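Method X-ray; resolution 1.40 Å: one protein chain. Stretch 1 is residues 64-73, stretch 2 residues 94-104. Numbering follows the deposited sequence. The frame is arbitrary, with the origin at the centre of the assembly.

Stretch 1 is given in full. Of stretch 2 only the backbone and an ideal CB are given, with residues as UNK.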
ATOM      1  N   PRO A  64       5.973   1.841   4.052  1.00  7.09           N
ATOM      2  CA  PRO A  64       4.856   1.129   3.428  1.00  7.30           C
ATOM      3  C   PRO A  64       3.592   1.985   3.334  1.00  7.13           C
ATOM      4  O   PRO A  64       2.760   1.755   2.466  1.00  7.39           O
ATOM      5  CB  PRO A  64       4.678  -0.102   4.323  1.00  7.01           C
ATOM      6  CG  PRO A  64       5.203   0.352   5.653  1.00  7.83           C
ATOM      7  CD  PRO A  64       6.434   1.135   5.260  1.00  7.32           C
ATOM      8  N   MET A  65       3.441   2.978   4.212  1.00  7.06           N
ATOM      9  CA  MET A  65       2.246   3.820   4.146  1.00  7.15           C
ATOM     10  C   MET A  65       2.277   4.669   2.879  1.00  7.15           C
ATOM     11  O   MET A  65       1.255   4.847   2.222  1.00  7.34           O
ATOM     12  CB  MET A  65       2.133   4.743   5.363  1.00  7.50           C
ATOM     13  CG  MET A  65       0.695   5.209   5.599  1.00  7.58           C
ATOM     14  SD  MET A  65       0.509   6.633   6.691  1.00  7.89           S
ATOM     15  CE  MET A  65       1.371   6.056   8.166  1.00  8.74           C
ATOM     16  N   ALA A  66       3.452   5.194   2.542  1.00  6.04           N
ATOM     17  CA  ALA A  66       3.597   6.013   1.345  1.00  6.89           C
ATOM     18  C   ALA A  66       3.380   5.152   0.104  1.00  6.57           C
ATOM     19  O   ALA A  66       2.691   5.562  -0.832  1.00  7.74           O
ATOM     20  CB  ALA A  66       4.983   6.655   1.314  1.00  7.18           C
ATOM     21  N   TYR A  67       3.972   3.961   0.104  1.00  7.55           N
ATOM     22  CA  TYR A  67       3.820   3.030  -1.009  1.00  7.01           C
ATOM     23  C   TYR A  67       2.334   2.747  -1.226  1.00  7.94           C
ATOM     24  O   TYR A  67       1.838   2.756  -2.355  1.00  7.49           O
ATOM     25  CB  TYR A  67       4.546   1.718  -0.702  1.00  8.20           C
ATOM     26  CG  TYR A  67       4.086   0.561  -1.560  1.00  7.45           C
ATOM     27  CD1 TYR A  67       4.557   0.397  -2.865  1.00  8.05           C
ATOM     28  CD2 TYR A  67       3.128  -0.334  -1.090  1.00  6.99           C
ATOM     29  CE1 TYR A  67       4.078  -0.630  -3.680  1.00  8.89           C
ATOM     30  CE2 TYR A  67       2.643  -1.358  -1.893  1.00  7.86           C
ATOM     31  CZ  TYR A  67       3.119  -1.500  -3.184  1.00  7.68           C
ATOM     32  OH  TYR A  67       2.617  -2.502  -3.983  1.00  9.94           O
ATOM     33  N   THR A  68       1.626   2.493  -0.132  1.00  7.18           N
ATOM     34  CA  THR A  68       0.200   2.206  -0.201  1.00  7.90           C
ATOM     35  C   THR A  68      -0.530   3.361  -0.873  1.00  7.21           C
ATOM     36  O   THR A  68      -1.344   3.158  -1.777  1.00  7.88           O
ATOM     37  CB  THR A  68      -0.385   1.991   1.209  1.00  6.88           C
ATOM     38  OG1 THR A  68       0.165   0.795   1.778  1.00  7.41           O
ATOM     39  CG2 THR A  68      -1.903   1.870   1.148  1.00  7.09           C
ATOM     40  N   ALA A  69      -0.229   4.575  -0.426  1.00  7.07           N
ATOM     41  CA  ALA A  69      -0.859   5.766  -0.980  1.00  7.20           C
ATOM     42  C   ALA A  69      -0.585   5.924  -2.472  1.00  7.87           C
ATOM     43  O   ALA A  69      -1.487   6.247  -3.240  1.00  8.72           O
ATOM     44  CB  ALA A  69      -0.387   7.002  -0.224  1.00  7.44           C
ATOM     45  N   THR A  70       0.656   5.696  -2.887  1.00  6.86           N
ATOM     46  CA  THR A  70       1.006   5.830  -4.297  1.00  7.70           C
ATOM     47  C   THR A  70       0.233   4.845  -5.164  1.00  7.43           C
ATOM     48  O   THR A  70      -0.327   5.222  -6.187  1.00  8.13           O
ATOM     49  CB  THR A  70       2.515   5.607  -4.533  1.00  8.25           C
ATOM     50  OG1 THR A  70       3.257   6.462  -3.659  1.00  7.86           O
ATOM     51  CG2 THR A  70       2.889   5.935  -5.980  1.00  9.18           C
ATOM     52  N   VAL A  71       0.203   3.583  -4.754  1.00  7.83           N
ATOM     53  CA  VAL A  71      -0.493   2.562  -5.525  1.00  8.15           C
ATOM     54  C   VAL A  71      -2.006   2.790  -5.556  1.00  7.64           C
ATOM     55  O   VAL A  71      -2.648   2.581  -6.589  1.00  7.82           O
ATOM     56  CB  VAL A  71      -0.147   1.155  -4.990  1.00  8.04           C
ATOM     57  CG1 VAL A  71      -0.971   0.093  -5.705  1.00 10.18           C
ATOM     58  CG2 VAL A  71       1.344   0.889  -5.207  1.00 10.28           C
ATOM     59  N   LEU A  72      -2.582   3.230  -4.441  1.00  7.26           N
ATOM     60  CA  LEU A  72      -4.014   3.498  -4.430  1.00  7.94           C
ATOM     61  C   LEU A  72      -4.318   4.664  -5.373  1.00  8.60           C
ATOM     62  O   LEU A  72      -5.270   4.606  -6.147  1.00  8.63           O
ATOM     63  CB  LEU A  72      -4.502   3.829  -3.013  1.00  7.98           C
ATOM     64  CG  LEU A  72      -4.560   2.670  -2.011  1.00  8.79           C
ATOM     65  CD1 LEU A  72      -5.139   3.190  -0.706  1.00 10.17           C
ATOM     66  CD2 LEU A  72      -5.417   1.523  -2.556  1.00  9.45           C
ATOM     67  N   ALA A  73      -3.504   5.715  -5.316  1.00  8.49           N
ATOM     68  CA  ALA A  73      -3.710   6.873  -6.185  1.00  8.49           C
ATOM     69  C   ALA A  73      -3.521   6.473  -7.649  1.00  8.76           C
ATOM     70  O   ALA A  73      -4.259   6.913  -8.526  1.00  9.16           O
ATOM     71  CB  ALA A  73      -2.734   7.991  -5.812  1.00  9.95           C
ATOM     72  N   UNK A  94     -10.986   9.707  -0.614  1.00  8.89           N
ATOM     73  CA  UNK A  94     -10.807   9.849   0.828  1.00  9.53           C
ATOM     74  C   UNK A  94      -9.710   8.932   1.358  1.00  8.30           C
ATOM     75  O   UNK A  94      -8.974   9.303   2.271  1.00  8.77           O
ATOM     76  CB  UNK A  94     -12.123   9.557   1.552  1.00  9.53           C
ATOM     77  N   UNK A  95      -9.609   7.734   0.791  1.00  8.10           N
ATOM     78  CA  UNK A  95      -8.597   6.775   1.226  1.00  8.76           C
ATOM     79  C   UNK A  95      -7.198   7.308   0.939  1.00  8.29           C
ATOM     80  O   UNK A  95      -6.270   7.119   1.725  1.00  8.53           O
ATOM     81  CB  UNK A  95      -8.803   5.425   0.536  1.00  8.76           C
ATOM     82  N   UNK A  96      -7.046   7.980  -0.194  1.00  7.79           N
ATOM     83  CA  UNK A  96      -5.761   8.553  -0.559  1.00  8.27           C
ATOM     84  C   UNK A  96      -5.473   9.765   0.328  1.00  7.70           C
ATOM     85  O   UNK A  96      -4.381   9.901   0.884  1.00  7.75           O
ATOM     86  CB  UNK A  96      -5.741   8.944  -2.038  1.00  8.27           C
ATOM     87  N   UNK A  97      -6.468  10.633   0.483  1.00  7.84           N
ATOM     88  CA  UNK A  97      -6.293  11.837   1.283  1.00  9.33           C
ATOM     89  C   UNK A  97      -5.993  11.551   2.751  1.00  9.21           C
ATOM     90  O   UNK A  97      -5.298  12.328   3.407  1.00  9.15           O
ATOM     91  CB  UNK A  97      -7.548  12.706   1.181  1.00  9.33           C
ATOM     92  N   UNK A  98      -6.499  10.440   3.277  1.00  8.67           N
ATOM     93  CA  UNK A  98      -6.230  10.128   4.673  1.00  7.41           C
ATOM     94  C   UNK A  98      -4.725   9.964   4.863  1.00  7.91           C
ATOM     95  O   UNK A  98      -4.173  10.335   5.896  1.00  8.89           O
ATOM     96  CB  UNK A  98      -6.977   8.866   5.108  1.00  7.41           C
ATOM     97  N   UNK A  99      -4.062   9.415   3.852  1.00  7.64           N
ATOM     98  CA  UNK A  99      -2.624   9.221   3.916  1.00  7.49           C
ATOM     99  C   UNK A  99      -1.864  10.517   3.629  1.00  8.00           C
ATOM    100  O   UNK A  99      -0.968  10.890   4.379  1.00  8.19           O
ATOM    101  CB  UNK A  99      -2.199   8.133   2.928  1.00  7.49           C
ATOM    102  N   UNK A 100      -2.230  11.213   2.558  1.00  8.30           N
ATOM    103  CA  UNK A 100      -1.518  12.438   2.212  1.00  8.89           C
ATOM    104  C   UNK A 100      -1.680  13.576   3.220  1.00  7.78           C
ATOM    105  O   UNK A 100      -0.763  14.380   3.391  1.00  8.50           O
ATOM    106  CB  UNK A 100      -1.990  12.920   0.839  1.00  8.89           C
ATOM    107  N   UNK A 101      -2.823  13.651   3.898  1.00  7.86           N
ATOM    108  CA  UNK A 101      -2.996  14.692   4.909  1.00  8.51           C
ATOM    109  C   UNK A 101      -1.936  14.464   5.981  1.00  8.56           C
ATOM    110  O   UNK A 101      -1.373  15.411   6.534  1.00  9.57           O
ATOM    111  CB  UNK A 101      -4.405  14.675   5.504  1.00  8.51           C
ATOM    112  N   UNK A 102      -1.672  13.196   6.274  1.00  6.97           N
ATOM    113  CA  UNK A 102      -0.676  12.837   7.273  1.00  8.29           C
ATOM    114  C   UNK A 102       0.735  13.137   6.770  1.00  8.67           C
ATOM    115  O   UNK A 102       1.557  13.671   7.512  1.00  8.00           O
ATOM    116  CB  UNK A 102      -0.804  11.358   7.643  1.00  8.29           C
ATOM    117  N   UNK A 103       1.026  12.803   5.515  1.00  7.12           N
ATOM    118  CA  UNK A 103       2.356  13.077   4.982  1.00  7.72           C
ATOM    119  C   UNK A 103       2.673  14.565   5.053  1.00  8.15           C
ATOM    120  O   UNK A 103       3.817  14.951   5.285  1.00  9.28           O
ATOM    121  CB  UNK A 103       2.467  12.582   3.539  1.00  7.72           C
ATOM    122  N   UNK A 104       1.660  15.402   4.839  1.00  8.97           N
ATOM    123  CA  UNK A 104       1.860  16.845   4.904  1.00  9.38           C
ATOM    124  C   UNK A 104       2.279  17.245   6.321  1.00  9.86           C
ATOM    125  O   UNK A 104       3.177  18.069   6.497  1.00 11.15           O
ATOM    126  CB  UNK A 104       0.589  17.587   4.486  1.00  9.38           C
TER

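The two helices run roughly antiparallel, at 143° between their N-to-C directions, with axes 9.3 Å apart at closest approach. Stretch 1 offers this neighbour a largely apolar surface, formed by Met65, Ala66, Ala69, Leu72 and Ala73, with its main-chain carbonyls engaged in helical hydrogen bonding.

Position 94 has no atom of stretch 1 within 5.5 Å of its ideal CB, so many residues would suit it; it is Lys94, fully clear of the contact. At position 95 CA-to-CB points toward stretch 1, and the ideal CB lies 4.5 Å from Leu72 CD1. A small apolar residue already reaches the leucine, and a larger one would depend on neighbours not visible here. The residue is Ala95, whose CB touches Leu72 CD1 at 4.5 Å.

Position 96 points sideways, yet its CA lies 5.7 Å from the CA of Ala69, the closest backbone pairing. The ideal CB is 4.9 Å from Ala73 CB and 5.4 Å from Leu72 CB, which favours an aliphatic side chain of moderate size; valine, isoleucine or leucine could serve. It is Val96, in the t rotamer, whose CG2 packs 4.2 Å from both Leu72 CB and Ala73 CB.

Positions 97 and 98 are out of reach of stretch 1 and leave the choice open. Lys97 instead forms a salt bridge along its own helix, its NZ 2.9 Å from OD2 of position 101, one turn on; Trp98 makes no contact with stretch 1.

Position 99 points toward stretch 1, with its ideal CB 3.8 Å from Ala69 CB. So short a distance favours alanine, and glycine would also fit. Ala99 meets Ala69 methyl to methyl, CB to CB at 3.8 Å.

Position 100 points sideways with nothing near its ideal CB, so polar or apolar residues would do; it is Thr100, in the p rotamer. Position 101, out of reach, is Asp101, the acidic partner of Lys97.

Position 102 points toward stretch 1, its ideal CB 5.0 Å from Met65 SD. A long aliphatic or an aromatic side chain could exploit the thioether. Tyr102 does so: its CE2 lies 3.7 Å from Met65 CE, and the sulfur sits 4.7 Å from the ring centroid in an oblique sulfur-aromatic contact.

Position 103 also points toward stretch 1, but its CB is distant, so a long or aromatic side chain is needed to bridge the gap. Phe103, in the m rotamer, brings CZ to 3.4 Å from Ala66 CA, while its edge meets Ala69 CB, 3.7 Å from CE2. Position 104, out of reach and unconstrained by stretch 1, is Ile104.

Stretch 2, residues 94-104: KAVKWATDYFI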
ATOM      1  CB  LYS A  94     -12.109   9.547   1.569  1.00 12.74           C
ATOM      2  CG  LYS A  94     -13.188  10.600   1.397  1.00 16.37           C
ATOM      3  CD  LYS A  94     -14.432  10.229   2.191  1.00 22.87           C
ATOM      4  CE  LYS A  94     -15.516  11.285   2.043  1.00 25.24           C
ATOM      5  NZ  LYS A  94     -15.046  12.616   2.511  1.00 28.40           N
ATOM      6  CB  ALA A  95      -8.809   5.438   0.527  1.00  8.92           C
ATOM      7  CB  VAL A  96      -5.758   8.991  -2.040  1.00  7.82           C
ATOM      8  CG1 VAL A  96      -4.510   9.809  -2.348  1.00  9.77           C
ATOM      9  CG2 VAL A  96      -5.814   7.767  -2.940  1.00  9.23           C
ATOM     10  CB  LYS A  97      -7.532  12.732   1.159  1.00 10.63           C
ATOM     11  CG  LYS A  97      -7.362  14.122   1.758  1.00 11.96           C
ATOM     12  CD  LYS A  97      -8.506  15.037   1.335  1.00 13.42           C
ATOM     13  CE  LYS A  97      -8.274  16.475   1.776  1.00 14.89           C
ATOM     14  NZ  LYS A  97      -8.256  16.623   3.256  1.00 15.80           N
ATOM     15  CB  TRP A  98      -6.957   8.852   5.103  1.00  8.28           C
ATOM     16  CG  TRP A  98      -7.016   8.722   6.589  1.00  8.57           C
ATOM     17  CD1 TRP A  98      -6.085   8.142   7.405  1.00  8.12           C
ATOM     18  CD2 TRP A  98      -8.013   9.282   7.449  1.00  8.43           C
ATOM     19  NE1 TRP A  98      -6.440   8.313   8.722  1.00  8.32           N
ATOM     20  CE2 TRP A  98      -7.619   9.011   8.778  1.00  7.69           C
ATOM     21  CE3 TRP A  98      -9.200   9.991   7.226  1.00  9.07           C
ATOM     22  CZ2 TRP A  98      -8.372   9.426   9.883  1.00  9.08           C
ATOM     23  CZ3 TRP A  98      -9.948  10.406   8.324  1.00  9.66           C
ATOM     24  CH2 TRP A  98      -9.530  10.121   9.635  1.00 10.39           C
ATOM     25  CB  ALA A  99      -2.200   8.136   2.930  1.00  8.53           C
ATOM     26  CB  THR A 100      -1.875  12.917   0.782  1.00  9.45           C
ATOM     27  OG1 THR A 100      -3.288  13.103   0.661  1.00  9.30           O
ATOM     28  CG2 THR A 100      -1.420  11.878  -0.244  1.00  9.61           C
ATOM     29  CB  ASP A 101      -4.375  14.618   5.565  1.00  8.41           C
ATOM     30  CG  ASP A 101      -5.455  15.278   4.740  1.00 10.74           C
ATOM     31  OD1 ASP A 101      -5.121  16.004   3.781  1.00 11.89           O
ATOM     32  OD2 ASP A 101      -6.643  15.076   5.066  1.00 12.56           O
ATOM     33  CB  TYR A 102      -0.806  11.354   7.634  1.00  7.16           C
ATOM     34  CG  TYR A 102       0.310  10.844   8.519  1.00  7.91           C
ATOM     35  CD1 TYR A 102       0.405  11.231   9.856  1.00  8.45           C
ATOM     36  CD2 TYR A 102       1.284   9.990   8.009  1.00  8.16           C
ATOM     37  CE1 TYR A 102       1.446  10.776  10.665  1.00  7.79           C
ATOM     38  CE2 TYR A 102       2.327   9.532   8.806  1.00  8.80           C
ATOM     39  CZ  TYR A 102       2.402   9.927  10.130  1.00  8.54           C
ATOM     40  OH  TYR A 102       3.429   9.468  10.920  1.00  9.94           O
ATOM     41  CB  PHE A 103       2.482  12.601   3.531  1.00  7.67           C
ATOM     42  CG  PHE A 103       2.208  11.138   3.341  1.00  8.13           C
ATOM     43  CD1 PHE A 103       2.506  10.218   4.342  1.00  8.14           C
ATOM     44  CD2 PHE A 103       1.670  10.678   2.147  1.00  8.81           C
ATOM     45  CE1 PHE A 103       2.272   8.859   4.154  1.00  8.25           C
ATOM     46  CE2 PHE A 103       1.431   9.319   1.946  1.00  8.54           C
ATOM     47  CZ  PHE A 103       1.733   8.411   2.955  1.00  8.24           C
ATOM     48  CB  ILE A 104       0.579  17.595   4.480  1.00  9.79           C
ATOM     49  CG1 ILE A 104       0.405  17.478   2.963  1.00 11.12           C
ATOM     50  CG2 ILE A 104       0.658  19.060   4.896  1.00 10.19           C
ATOM     51  CD1 ILE A 104      -0.922  18.001   2.449  1.00 12.54           C
TER
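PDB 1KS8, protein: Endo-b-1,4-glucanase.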